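Local coordinates for protein MGS-M5 (Unidentified, PDB 4Q3N) that probably catalyses the NAD-dependent interconversion of L-lactate and pyruvate, as a member of the lactate/malate dehydrogenase family, at residues G73-A79 with G114-S120. Coordinates in Å, arbitrary orientation, origin at the centre of the assembly. Residue numbers count along the deposited sequence, not the author numbering.
Sequences GLVVITA and GILLVAS
Neighbouring parallel strands joined by a helix are the working unit of the Rossmann fold; 73-79 and 114-120 exemplify it, helix 89-109 lying in the beta-alpha-beta crossover of the NAD-binding domain. The axes of strands 74-77 and 115-118 approach to 4.7 Å and cross at -19°; the extended, parallel strands pair Leu74 with Ile115 through Ile77 with Val118.

The backbone ladder of hydrogen bonds comprises Ile115 N to Gly73 O (3.0 Å), Val75 N to Ile115 O, Leu117 N to Val75 O and Ile77 N to Leu117 O (2.9 Å each), and Ala119 N to Ile77 O (2.8 Å). Ile77 O also accepts Ser120 N at 3.3 Å.

Apolar contacts cover both faces. Leu74 (t, p) brings CD1 within 3.6 Å of Ile115 CG2 and 3.9 Å of Leu117 CB, on the face covered by helix 232-246. On the other, Val75 CB meets Leu116 CD2 at 4.0 Å, while Ile77 (m, t) packs against helix 89-109.

Past the strands, Ser120 OG (m) donates to Ala79 O at 2.6 Å; Thr78 OG1 instead hydrogen-bonds to Val9 O. Sequence-independent main-chain hydrogen bonds thus hold the strands together, packed side chains favour this register, and the Ser120 hydroxyl adds one link.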
ATOM      1  N   GLY A  73      17.956 -14.141  -1.496  1.00 27.43           N
ATOM      2  CA  GLY A  73      16.975 -14.921  -2.232  1.00 26.79           C
ATOM      3  C   GLY A  73      17.102 -14.589  -3.728  1.00 25.23           C
ATOM      4  O   GLY A  73      16.791 -15.404  -4.594  1.00 24.94           O
ATOM      5  N   LEU A  74      17.588 -13.398  -4.027  1.00 22.99           N
ATOM      6  CA  LEU A  74      17.624 -12.927  -5.431  1.00 22.47           C
ATOM      7  C   LEU A  74      18.834 -12.036  -5.640  1.00 22.61           C
ATOM      8  O   LEU A  74      19.109 -11.164  -4.816  1.00 23.09           O
ATOM      9  CB  LEU A  74      16.344 -12.111  -5.774  1.00 21.31           C
ATOM     10  CG  LEU A  74      16.249 -11.490  -7.175  1.00 22.00           C
ATOM     11  CD1 LEU A  74      15.991 -12.599  -8.205  1.00 22.01           C
ATOM     12  CD2 LEU A  74      15.087 -10.411  -7.202  1.00 22.68           C
ATOM     13  N   VAL A  75      19.571 -12.239  -6.728  1.00 22.08           N
ATOM     14  CA  VAL A  75      20.622 -11.252  -7.053  1.00 21.40           C
ATOM     15  C   VAL A  75      20.259 -10.682  -8.396  1.00 23.11           C
ATOM     16  O   VAL A  75      20.010 -11.448  -9.352  1.00 24.60           O
ATOM     17  CB  VAL A  75      22.037 -11.886  -7.096  1.00 25.07           C
ATOM     18  CG1 VAL A  75      23.064 -10.825  -7.530  1.00 23.66           C
ATOM     19  CG2 VAL A  75      22.399 -12.519  -5.715  1.00 24.49           C
ATOM     20  N   VAL A  76      20.225  -9.356  -8.470  1.00 21.23           N
ATOM     21  CA  VAL A  76      19.877  -8.669  -9.703  1.00 21.07           C
ATOM     22  C   VAL A  76      21.135  -8.064 -10.295  1.00 23.68           C
ATOM     23  O   VAL A  76      21.776  -7.224  -9.666  1.00 22.97           O
ATOM     24  CB  VAL A  76      18.843  -7.575  -9.464  1.00 19.14           C
ATOM     25  CG1 VAL A  76      18.405  -6.882 -10.814  1.00 19.82           C
ATOM     26  CG2 VAL A  76      17.567  -8.211  -8.713  1.00 21.90           C
ATOM     27  N   ILE A  77      21.499  -8.502 -11.490  1.00 24.68           N
ATOM     28  CA  ILE A  77      22.753  -8.043 -12.102  1.00 25.87           C
ATOM     29  C   ILE A  77      22.493  -6.953 -13.142  1.00 26.75           C
ATOM     30  O   ILE A  77      21.762  -7.165 -14.111  1.00 27.67           O
ATOM     31  CB  ILE A  77      23.510  -9.205 -12.777  1.00 27.85           C
ATOM     32  CG1 ILE A  77      23.736 -10.343 -11.754  1.00 27.66           C
ATOM     33  CG2 ILE A  77      24.824  -8.681 -13.453  1.00 27.87           C
ATOM     34  CD1 ILE A  77      24.214 -11.651 -12.388  1.00 30.52           C
ATOM     35  N   THR A  78      23.089  -5.791 -12.924  1.00 27.15           N
ATOM     36  CA  THR A  78      22.928  -4.644 -13.852  1.00 29.52           C
ATOM     37  C   THR A  78      24.308  -4.209 -14.409  1.00 31.68           C
ATOM     38  O   THR A  78      24.393  -3.307 -15.211  1.00 33.04           O
ATOM     39  CB  THR A  78      22.249  -3.442 -13.149  1.00 32.50           C
ATOM     40  OG1 THR A  78      23.235  -2.735 -12.369  1.00 35.72           O
ATOM     41  CG2 THR A  78      21.082  -3.906 -12.240  1.00 24.44           C
ATOM     42  N   ALA A  79      25.381  -4.875 -13.984  1.00 32.25           N
ATOM     43  CA  ALA A  79      26.744  -4.508 -14.394  1.00 33.81           C
ATOM     44  C   ALA A  79      27.006  -4.684 -15.864  1.00 35.99           C
ATOM     45  O   ALA A  79      26.463  -5.595 -16.501  1.00 36.09           O
ATOM     46  CB  ALA A  79      27.763  -5.345 -13.617  1.00 34.09           C
ATOM     47  N   GLY A 114      20.206 -18.849  -4.643  1.00 28.34           N
ATOM     48  CA  GLY A 114      18.902 -18.259  -4.869  1.00 28.21           C
ATOM     49  C   GLY A 114      18.670 -18.129  -6.367  1.00 27.64           C
ATOM     50  O   GLY A 114      19.165 -18.923  -7.174  1.00 29.36           O
ATOM     51  N   ILE A 115      17.926 -17.107  -6.741  1.00 23.86           N
ATOM     52  CA  ILE A 115      17.585 -16.850  -8.127  1.00 22.83           C
ATOM     53  C   ILE A 115      18.429 -15.703  -8.707  1.00 25.33           C
ATOM     54  O   ILE A 115      18.688 -14.719  -8.000  1.00 25.04           O
ATOM     55  CB  ILE A 115      16.071 -16.501  -8.194  1.00 24.99           C
ATOM     56  CG1 ILE A 115      15.263 -17.764  -7.780  1.00 26.60           C
ATOM     57  CG2 ILE A 115      15.634 -15.930  -9.551  1.00 24.15           C
ATOM     58  CD1 ILE A 115      13.812 -17.364  -7.487  1.00 27.21           C
ATOM     59  N   LEU A 116      18.849 -15.818  -9.969  1.00 24.32           N
ATOM     60  CA  LEU A 116      19.550 -14.711 -10.673  1.00 23.21           C
ATOM     61  C   LEU A 116      18.615 -14.046 -11.637  1.00 22.45           C
ATOM     62  O   LEU A 116      17.939 -14.723 -12.437  1.00 23.59           O
ATOM     63  CB  LEU A 116      20.790 -15.216 -11.477  1.00 26.02           C
ATOM     64  CG  LEU A 116      21.923 -15.855 -10.678  1.00 27.74           C
ATOM     65  CD1 LEU A 116      23.018 -16.409 -11.618  1.00 27.11           C
ATOM     66  CD2 LEU A 116      22.544 -14.848  -9.678  1.00 27.53           C
ATOM     67  N   LEU A 117      18.600 -12.728 -11.581  1.00 22.82           N
ATOM     68  CA  LEU A 117      17.834 -11.886 -12.507  1.00 23.79           C
ATOM     69  C   LEU A 117      18.770 -10.922 -13.231  1.00 24.79           C
ATOM     70  O   LEU A 117      19.349 -10.035 -12.596  1.00 23.71           O
ATOM     71  CB  LEU A 117      16.777 -11.080 -11.749  1.00 24.36           C
ATOM     72  CG  LEU A 117      16.000 -10.000 -12.501  1.00 25.43           C
ATOM     73  CD1 LEU A 117      15.412 -10.565 -13.804  1.00 24.44           C
ATOM     74  CD2 LEU A 117      14.837  -9.420 -11.591  1.00 20.80           C
ATOM     75  N   VAL A 118      18.933 -11.087 -14.540  1.00 24.40           N
ATOM     76  CA  VAL A 118      19.911 -10.272 -15.282  1.00 22.30           C
ATOM     77  C   VAL A 118      19.168  -9.110 -15.937  1.00 24.03           C
ATOM     78  O   VAL A 118      18.156  -9.336 -16.593  1.00 24.37           O
ATOM     79  CB  VAL A 118      20.635 -11.132 -16.345  1.00 23.15           C
ATOM     80  CG1 VAL A 118      21.584 -10.248 -17.189  1.00 23.80           C
ATOM     81  CG2 VAL A 118      21.424 -12.226 -15.659  1.00 23.16           C
ATOM     82  N   ALA A 119      19.604  -7.869 -15.719  1.00 24.13           N
ATOM     83  CA  ALA A 119      18.969  -6.740 -16.412  1.00 24.76           C
ATOM     84  C   ALA A 119      19.959  -6.078 -17.393  1.00 28.24           C
ATOM     85  O   ALA A 119      19.558  -5.283 -18.228  1.00 31.73           O
ATOM     86  CB  ALA A 119      18.450  -5.679 -15.417  1.00 24.28           C
ATOM     87  N   SER A 120      21.233  -6.423 -17.281  1.00 28.23           N
ATOM     88  CA  SER A 120      22.277  -5.886 -18.159  1.00 30.26           C
ATOM     89  C   SER A 120      21.943  -6.142 -19.621  1.00 30.12           C
ATOM     90  O   SER A 120      21.468  -7.209 -19.921  1.00 29.32           O
ATOM     91  CB  SER A 120      23.623  -6.539 -17.836  1.00 31.35           C
ATOM     92  OG  SER A 120      23.964  -6.387 -16.476  1.00 32.62           O
TER